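Local coordinates for protein NADA (Neisseria meningitidis, PDB 4CJD) that acts as a trimeric autotransporter adhesin and vaccine antigen on the meningococcal surface, where it probably binds human epithelial cells and promotes bacterial uptake, at the interface of chains A and B. Numbering follows the deposited sequence. Chains: chain A/B, NADA.

The four contacts follow one trimeric assembly from its N-terminal tip towards the stalk, all within the head region. Contact 4 joins copies of helix 9-28, about 26 Å from contact 1 between C-alpha centres. Contact 1 marks the start of the long helix 64-113 and draws in the end of helix 9-28 through B:Ile27. Contacts 3 and 2 lie on that same helix, about 24 and 59 Å from contact 1. About 84 Å separates the C-alpha centres of contacts 4 and 2, which suggests that the chains hold together through patches spread along the molecule, mostly apolar in contacts 4 and 1, with asparagine hydrogen bonds in contacts 3 and 2.

Contact 1: the interface of chains A and B. Residues chain A 59, 64, 67-68; chain B 27, 64-65, 68.
A:Leu64 and B:Leu68 meet where the long coiled-coil helix 64-113 begins, and their side chains slant across each other. The methyl CD2 of A:Leu64 presses on CD1 of B:Leu68 at 3.4 Å, tighter than methyl groups usually pack. B:Leu68 has CG on the backbone-N side, opposite its carbonyl carbon (chi1 -79°), and its two methyls fork: CD1 serves A:Leu64, while CD2 reaches A:Leu68. The two Leu68 side chains cross nearly perpendicularly, with CD2 to CD2 at 3.6 Å, as expected of equivalent residues converging on a trimer axis. A:Leu64 and B:Leu64 make a similar near-perpendicular pair through their CD1 methyls, 3.9 Å apart. Leucine suits these positions because its branched end can touch two neighbours at once.

A:Phe59, in the loop before the helix, brings the far end of its ring over the stem of B:Leu68, where CZ lies 3.7 Å from CB. A:Val67 adds CG1 beside the fork of B:Leu68, 3.9 Å from its CD2. B:Lys65 runs its extended chain across A:Leu64 at about a right angle, CG lying 4.0 Å from CD2. The phenyl ring also points its edge at the backbone of B:Lys65: the carbonyl O lies in the ring plane, 3.3 Å from CZ of A:Phe59.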
loop_
_atom_site.group_PDB
_atom_site.type_symbol
_atom_site.label_atom_id
_atom_site.label_comp_id
_atom_site.label_asym_id
_atom_site.label_seq_id
_atom_site.Cartn_x
_atom_site.Cartn_y
_atom_site.Cartn_z
ATOM N N PHE A 59 23.480 12.908 -8.225
ATOM C CA PHE A 59 22.672 13.055 -7.032
ATOM C C PHE A 59 22.887 14.379 -6.353
ATOM O O PHE A 59 22.746 14.490 -5.111
ATOM C CB PHE A 59 22.934 11.875 -6.044
ATOM C CG PHE A 59 22.612 10.524 -6.671
ATOM C CD1 PHE A 59 21.302 10.075 -6.729
ATOM C CD2 PHE A 59 23.578 9.792 -7.285
ATOM C CE1 PHE A 59 20.980 8.851 -7.345
ATOM C CE2 PHE A 59 23.277 8.542 -7.897
ATOM C CZ PHE A 59 21.934 8.103 -7.928
ATOM N N LEU A 64 26.800 8.941 -2.193
ATOM C CA LEU A 64 26.097 7.664 -2.076
ATOM C C LEU A 64 25.578 7.379 -0.649
ATOM O O LEU A 64 24.443 6.899 -0.459
ATOM C CB LEU A 64 27.031 6.531 -2.537
ATOM C CG LEU A 64 27.609 6.677 -3.967
ATOM C CD1 LEU A 64 28.598 5.579 -4.249
ATOM C CD2 LEU A 64 26.540 6.701 -5.041
ATOM N N VAL A 67 22.390 9.421 0.063
ATOM C CA VAL A 67 21.199 8.960 -0.672
ATOM C C VAL A 67 20.709 7.647 -0.029
ATOM O O VAL A 67 19.483 7.418 0.177
ATOM C CB VAL A 67 21.495 8.743 -2.208
ATOM C CG1 VAL A 67 20.245 8.175 -2.940
ATOM C CG2 VAL A 67 21.914 10.096 -2.869
ATOM N N LEU A 68 21.647 6.771 0.300
ATOM C CA LEU A 68 21.222 5.528 0.960
ATOM C C LEU A 68 20.493 5.823 2.281
ATOM O O LEU A 68 19.475 5.181 2.581
ATOM C CB LEU A 68 22.409 4.599 1.201
ATOM C CG LEU A 68 22.885 3.800 -0.017
ATOM C CD1 LEU A 68 24.248 3.181 0.260
ATOM C CD2 LEU A 68 21.888 2.738 -0.386
ATOM N N ILE B 27 31.598 1.984 -8.517
ATOM C CA ILE B 27 30.687 3.131 -8.389
ATOM C C ILE B 27 29.917 3.446 -9.669
ATOM O O ILE B 27 28.704 3.769 -9.648
ATOM C CB ILE B 27 31.478 4.382 -7.917
ATOM C CG1 ILE B 27 31.895 4.204 -6.444
ATOM C CG2 ILE B 27 30.648 5.723 -8.062
ATOM C CD1 ILE B 27 33.037 5.189 -6.036
ATOM N N LEU B 64 27.040 1.323 -8.370
ATOM C CA LEU B 64 26.228 1.836 -7.268
ATOM C C LEU B 64 25.320 3.018 -7.675
ATOM O O LEU B 64 24.140 3.091 -7.278
ATOM C CB LEU B 64 27.154 2.252 -6.111
ATOM C CG LEU B 64 28.108 1.150 -5.586
ATOM C CD1 LEU B 64 29.042 1.713 -4.548
ATOM C CD2 LEU B 64 27.375 -0.053 -5.026
ATOM N N LYS B 65 25.845 3.936 -8.475
ATOM C CA LYS B 65 25.028 5.118 -8.867
ATOM C C LYS B 65 23.767 4.704 -9.627
ATOM O O LYS B 65 22.669 5.169 -9.337
ATOM C CB LYS B 65 25.848 6.115 -9.733
ATOM C CG LYS B 65 27.063 6.788 -8.973
ATOM C CD LYS B 65 27.772 7.904 -9.919
ATOM C CE LYS B 65 29.184 8.419 -9.492
ATOM N NZ LYS B 65 30.181 9.074 -10.557
ATOM N N LEU B 68 21.243 3.011 -7.364
ATOM C CA LEU B 68 20.553 4.037 -6.569
ATOM C C LEU B 68 19.520 4.796 -7.419
ATOM O O LEU B 68 18.409 5.071 -6.941
ATOM C CB LEU B 68 21.548 5.011 -5.943
ATOM C CG LEU B 68 22.267 4.509 -4.687
ATOM C CD1 LEU B 68 23.448 5.413 -4.361
ATOM C CD2 LEU B 68 21.323 4.433 -3.521
#

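Contact 2: the interface of chains A and B. Residues chain A 102, 106; chain B 103, 107, 110.
A:Asn106 and B:Thr107 face each other from regular alpha-helical backbones, their CA atoms 6.7 Å apart, in the coiled coil formed by helix 64-113. The amide nitrogen ND2 of A:Asn106 donates to the hydroxyl OG1 of B:Thr107 at 3.0 Å. The bond is fairly straight, 160° at the hydrogen, and the hydroxyl lies close to the amide plane, 12° out of it, so an N-H is aimed almost directly at its acceptor. The two side chains cross at about a right angle. A:Asn106 carries CG opposite its carbonyl carbon (chi1 -71°), which swings the amide towards chain B. Asparagine suits this place because its amide reaches across to offer an N-H while its CB packs on B:Ile110.

B:Thr107 suits its own place because its hydroxyl accepts from the amide, and it could turn its own hydrogen to the carbonyl O of B:Val103, though that separation is doubtfully short.

Apolar groups flank the amide. B:Ile110 reaches obliquely to A:Asn106, its terminal methyl CD1 resting 3.6 Å from CB and covering the base of the amide. One turn earlier, A:Asp102 contributes its methylene rather than its carboxylate: CB lies 3.8 Å from CG2 of B:Val103. This beta-branched valine presents a compact methyl to the neighbouring helix.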
loop_
_atom_site.group_PDB
_atom_site.type_symbol
_atom_site.label_atom_id
_atom_site.label_comp_id
_atom_site.label_asym_id
_atom_site.label_seq_id
_atom_site.Cartn_x
_atom_site.Cartn_y
_atom_site.Cartn_z
ATOM N N ASP A 102 -26.192 -8.763 7.298
ATOM C CA ASP A 102 -27.394 -7.994 7.607
ATOM C C ASP A 102 -28.258 -7.775 6.366
ATOM O O ASP A 102 -29.484 -7.751 6.462
ATOM C CB ASP A 102 -27.029 -6.650 8.244
ATOM C CG ASP A 102 -26.304 -6.812 9.566
ATOM O OD1 ASP A 102 -26.498 -7.856 10.224
ATOM O OD2 ASP A 102 -25.539 -5.898 9.947
ATOM N N ASN A 106 -32.121 -9.251 6.173
ATOM C CA ASN A 106 -33.205 -8.339 5.842
ATOM C C ASN A 106 -33.928 -8.755 4.571
ATOM O O ASN A 106 -35.142 -8.577 4.453
ATOM C CB ASN A 106 -32.681 -6.914 5.698
ATOM C CG ASN A 106 -32.279 -6.311 7.023
ATOM O OD1 ASN A 106 -32.364 -6.966 8.058
ATOM N ND2 ASN A 106 -31.816 -5.065 6.999
ATOM N N VAL B 103 -28.545 0.325 5.821
ATOM C CA VAL B 103 -28.947 -1.002 6.279
ATOM C C VAL B 103 -29.643 -0.914 7.636
ATOM O O VAL B 103 -30.514 -1.722 7.943
ATOM C CB VAL B 103 -27.748 -1.976 6.358
ATOM C CG1 VAL B 103 -26.721 -1.479 7.340
ATOM C CG2 VAL B 103 -28.209 -3.369 6.753
ATOM N N THR B 107 -33.577 -1.720 8.386
ATOM C CA THR B 107 -33.831 -2.691 9.443
ATOM C C THR B 107 -34.951 -2.207 10.362
ATOM O O THR B 107 -35.804 -2.987 10.788
ATOM C CB THR B 107 -32.565 -2.954 10.272
ATOM O OG1 THR B 107 -31.501 -3.359 9.400
ATOM C CG2 THR B 107 -32.811 -4.039 11.304
ATOM N N ILE B 110 -38.256 -2.456 8.429
ATOM C CA ILE B 110 -38.728 -3.838 8.400
ATOM C C ILE B 110 -39.347 -4.209 9.748
ATOM O O ILE B 110 -40.416 -4.826 9.811
ATOM C CB ILE B 110 -37.586 -4.814 8.051
ATOM C CG1 ILE B 110 -37.138 -4.604 6.603
ATOM C CG2 ILE B 110 -38.016 -6.256 8.254
ATOM C CD1 ILE B 110 -35.662 -4.956 6.347
#

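Contact 3: the interface of chains A and B. Residues chain A 78, 81-82, 85; chain B 78-79, 82, 86.
A:Val82 and B:Val82 pack together in the core of the trimeric coiled coil of helix 64-113, where residues 78, 82 and 85 follow the spacing of four and three typical of a heptad repeat. The apolar contacts come first. The two valines cross at about a right angle, with CG2 to CG2 at 3.6 Å. With CG1 opposite the backbone N (chi1 173°), CG2 is the methyl placed beside the N, and it turns to its counterpart. On B:Val82, CG1 lies 3.7 Å from CG2 of A:Thr81, so the threonine contributes its methyl to the core margin.

The side chain of A:Leu78 slants across B:Val82, with CD1 3.8 Å from its CG2. Its CG stands opposite the backbone N (chi1 -168°), which directs the forked end along the interface: CD1 meets B:Val82, while CD2 lies 3.9 Å from CD2 of B:Leu78 and passes the hydroxyl OG1 of B:Thr79. Valine thus brings a short methyl to its counterpart near the axis, whereas leucine's longer fork reaches several partners.

The polar interaction lies at the next layer, where asparagine suits position 85 because its amide can bond across. ND2 of A:Asn85 donates to OG of B:Ser86 at 2.9 Å, nearly straight at 164°, with the hydroxyl almost in the amide plane. Serine fits here as a short hydroxyl that can accept this N-H. Its own proton has a weak option in the carbonyl O of B:Val82, 3.3 Å from OG, and another in the amide oxygen of A:Asn85.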
loop_
_atom_site.group_PDB
_atom_site.type_symbol
_atom_site.label_atom_id
_atom_site.label_comp_id
_atom_site.label_asym_id
_atom_site.label_seq_id
_atom_site.Cartn_x
_atom_site.Cartn_y
_atom_site.Cartn_z
ATOM N N LEU A 78 7.335 4.491 4.228
ATOM C CA LEU A 78 6.423 3.902 3.289
ATOM C C LEU A 78 5.927 2.558 3.832
ATOM O O LEU A 78 4.768 2.231 3.672
ATOM C CB LEU A 78 7.100 3.714 1.932
ATOM C CG LEU A 78 6.122 3.363 0.796
ATOM C CD1 LEU A 78 4.969 4.415 0.588
ATOM C CD2 LEU A 78 6.904 3.117 -0.494
ATOM N N THR A 81 3.083 3.280 6.160
ATOM C CA THR A 81 1.807 3.583 5.499
ATOM C C THR A 81 1.148 2.334 4.949
ATOM O O THR A 81 -0.061 2.118 5.127
ATOM C CB THR A 81 1.988 4.586 4.344
ATOM O OG1 THR A 81 2.669 5.740 4.846
ATOM C CG2 THR A 81 0.631 5.011 3.768
ATOM N N VAL A 82 1.945 1.509 4.281
ATOM C CA VAL A 82 1.439 0.243 3.774
ATOM C C VAL A 82 0.895 -0.572 4.953
ATOM O O VAL A 82 -0.220 -1.098 4.877
ATOM C CB VAL A 82 2.551 -0.561 2.985
ATOM C CG1 VAL A 82 2.051 -1.952 2.615
ATOM C CG2 VAL A 82 2.983 0.209 1.723
ATOM N N ASN A 85 -2.451 0.734 5.814
ATOM C CA ASN A 85 -3.437 0.422 4.791
ATOM C C ASN A 85 -3.894 -1.015 4.900
ATOM O O ASN A 85 -5.088 -1.290 4.711
ATOM C CB ASN A 85 -2.899 0.722 3.379
ATOM C CG ASN A 85 -2.890 2.227 3.072
ATOM O OD1 ASN A 85 -3.312 3.023 3.908
ATOM N ND2 ASN A 85 -2.411 2.617 1.897
ATOM N N LEU B 78 6.263 3.411 -6.402
ATOM C CA LEU B 78 5.594 2.657 -5.381
ATOM C C LEU B 78 4.859 3.614 -4.437
ATOM O O LEU B 78 3.764 3.316 -4.004
ATOM C CB LEU B 78 6.595 1.803 -4.604
ATOM C CG LEU B 78 5.935 0.753 -3.692
ATOM C CD1 LEU B 78 4.974 -0.243 -4.442
ATOM C CD2 LEU B 78 7.015 0.011 -2.902
ATOM N N THR B 79 5.462 4.749 -4.112
ATOM C CA THR B 79 4.746 5.706 -3.252
ATOM C C THR B 79 3.484 6.186 -3.947
ATOM O O THR B 79 2.466 6.376 -3.297
ATOM C CB THR B 79 5.623 6.926 -2.879
ATOM O OG1 THR B 79 6.858 6.450 -2.327
ATOM C CG2 THR B 79 4.896 7.875 -1.859
ATOM N N VAL B 82 0.831 3.387 -3.497
ATOM C CA VAL B 82 0.378 3.429 -2.115
ATOM C C VAL B 82 -0.531 4.650 -1.937
ATOM O O VAL B 82 -1.623 4.530 -1.373
ATOM C CB VAL B 82 1.592 3.463 -1.099
ATOM C CG1 VAL B 82 1.096 3.680 0.326
ATOM C CG2 VAL B 82 2.411 2.163 -1.191
ATOM N N SER B 86 -4.431 4.453 -0.654
ATOM C CA SER B 86 -4.949 5.170 0.522
ATOM C C SER B 86 -6.273 5.892 0.191
ATOM O O SER B 86 -7.250 5.841 0.964
ATOM C CB SER B 86 -3.911 6.182 1.040
ATOM O OG SER B 86 -2.745 5.526 1.546
#

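Contact 4: the interface of chains A and B. Residues chain A 9, 12-13, 16; chain B 13-14, 16-17.
A:Ile12 lies against the turn of chain B that carries B:Ala13, B:Lys14 and B:Leu17, where two copies of helix 9-28 meet. Among the apolar contacts, its branches take different partners. The CG2 methyl, set opposite the backbone N while CG1 lies beside it (chi1 -66°), meets CD2 of B:Leu17 at 3.8 Å and CB of B:Ala13 at 3.9 Å. The longer arm ends in CD1, which lies 3.9 Å from CE of B:Lys14. That lysine is extended beyond CG and slants across the isoleucine, so its hydrocarbon stem serves as apolar cover while the amino group NZ sits at the tip. B:Leu17 directs its other methyl, CD1, at the backbone of A:Ala16, 3.7 Å from CA.

Alanine pairs form a second group. The methyls of A:Ala13 and B:Ala13 stand 4.0 Å apart, and those of A:Ala16 and B:Ala16 are 3.9 Å apart. Such short side chains suit helices that approach closely.

Methyl groups also lie against backbone polar atoms without bonding to them. CG2 of A:Ile12 rests 3.5 Å from the carbonyl O of B:Ala13, and CD1 of B:Leu17 is near the backbone N of A:Ala16. The patch lies in the first turns of helix 9-28, near the N-terminal tip of the head and far from the stalk.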
loop_
_atom_site.group_PDB
_atom_site.type_symbol
_atom_site.label_atom_id
_atom_site.label_comp_id
_atom_site.label_asym_id
_atom_site.label_seq_id
_atom_site.Cartn_x
_atom_site.Cartn_y
_atom_site.Cartn_z
ATOM N N THR A 9 56.515 7.152 -11.959
ATOM C CA THR A 9 55.958 6.800 -10.648
ATOM C C THR A 9 55.248 7.982 -10.013
ATOM O O THR A 9 54.137 7.850 -9.474
ATOM C CB THR A 9 57.063 6.311 -9.699
ATOM O OG1 THR A 9 57.683 5.154 -10.269
ATOM C CG2 THR A 9 56.502 5.970 -8.322
ATOM N N ILE A 12 51.879 8.523 -11.746
ATOM C CA ILE A 12 50.955 7.457 -11.359
ATOM C C ILE A 12 50.394 7.732 -9.974
ATOM O O ILE A 12 49.174 7.687 -9.754
ATOM C CB ILE A 12 51.660 6.061 -11.390
ATOM C CG1 ILE A 12 52.043 5.706 -12.833
ATOM C CG2 ILE A 12 50.755 4.990 -10.771
ATOM C CD1 ILE A 12 52.889 4.419 -13.000
ATOM N N ALA A 13 51.288 8.032 -9.039
ATOM C CA ALA A 13 50.909 8.305 -7.659
ATOM C C ALA A 13 49.915 9.462 -7.583
ATOM O O ALA A 13 48.940 9.399 -6.849
ATOM C CB ALA A 13 52.141 8.605 -6.822
ATOM N N ALA A 16 46.576 8.514 -8.986
ATOM C CA ALA A 16 45.871 7.692 -7.992
ATOM C C ALA A 16 45.285 8.568 -6.874
ATOM O O ALA A 16 44.117 8.434 -6.488
ATOM C CB ALA A 16 46.829 6.617 -7.418
ATOM N N ALA B 13 52.303 2.832 -5.749
ATOM C CA ALA B 13 51.588 3.748 -6.630
ATOM C C ALA B 13 50.711 2.983 -7.619
ATOM O O ALA B 13 49.572 3.355 -7.858
ATOM C CB ALA B 13 52.568 4.644 -7.369
ATOM N N LYS B 14 51.259 1.913 -8.193
ATOM C CA LYS B 14 50.528 1.133 -9.206
ATOM C C LYS B 14 49.390 0.360 -8.581
ATOM O O LYS B 14 48.319 0.229 -9.162
ATOM C CB LYS B 14 51.501 0.196 -9.941
ATOM C CG LYS B 14 52.388 0.955 -10.924
ATOM C CD LYS B 14 53.599 0.153 -11.380
ATOM C CE LYS B 14 54.117 0.690 -12.706
ATOM N NZ LYS B 14 55.484 0.135 -13.019
ATOM N N ALA B 16 47.810 1.342 -5.914
ATOM C CA ALA B 16 46.796 2.368 -5.631
ATOM C C ALA B 16 46.005 2.719 -6.900
ATOM O O ALA B 16 44.768 2.781 -6.899
ATOM C CB ALA B 16 47.470 3.625 -5.024
ATOM N N LEU B 17 46.705 2.917 -8.005
ATOM C CA LEU B 17 46.006 3.250 -9.247
ATOM C C LEU B 17 45.034 2.148 -9.648
ATOM O O LEU B 17 43.857 2.415 -9.949
ATOM C CB LEU B 17 46.989 3.516 -10.368
ATOM C CG LEU B 17 46.388 4.259 -11.561
ATOM C CD1 LEU B 17 45.843 5.606 -11.054
ATOM C CD2 LEU B 17 47.494 4.441 -12.610
#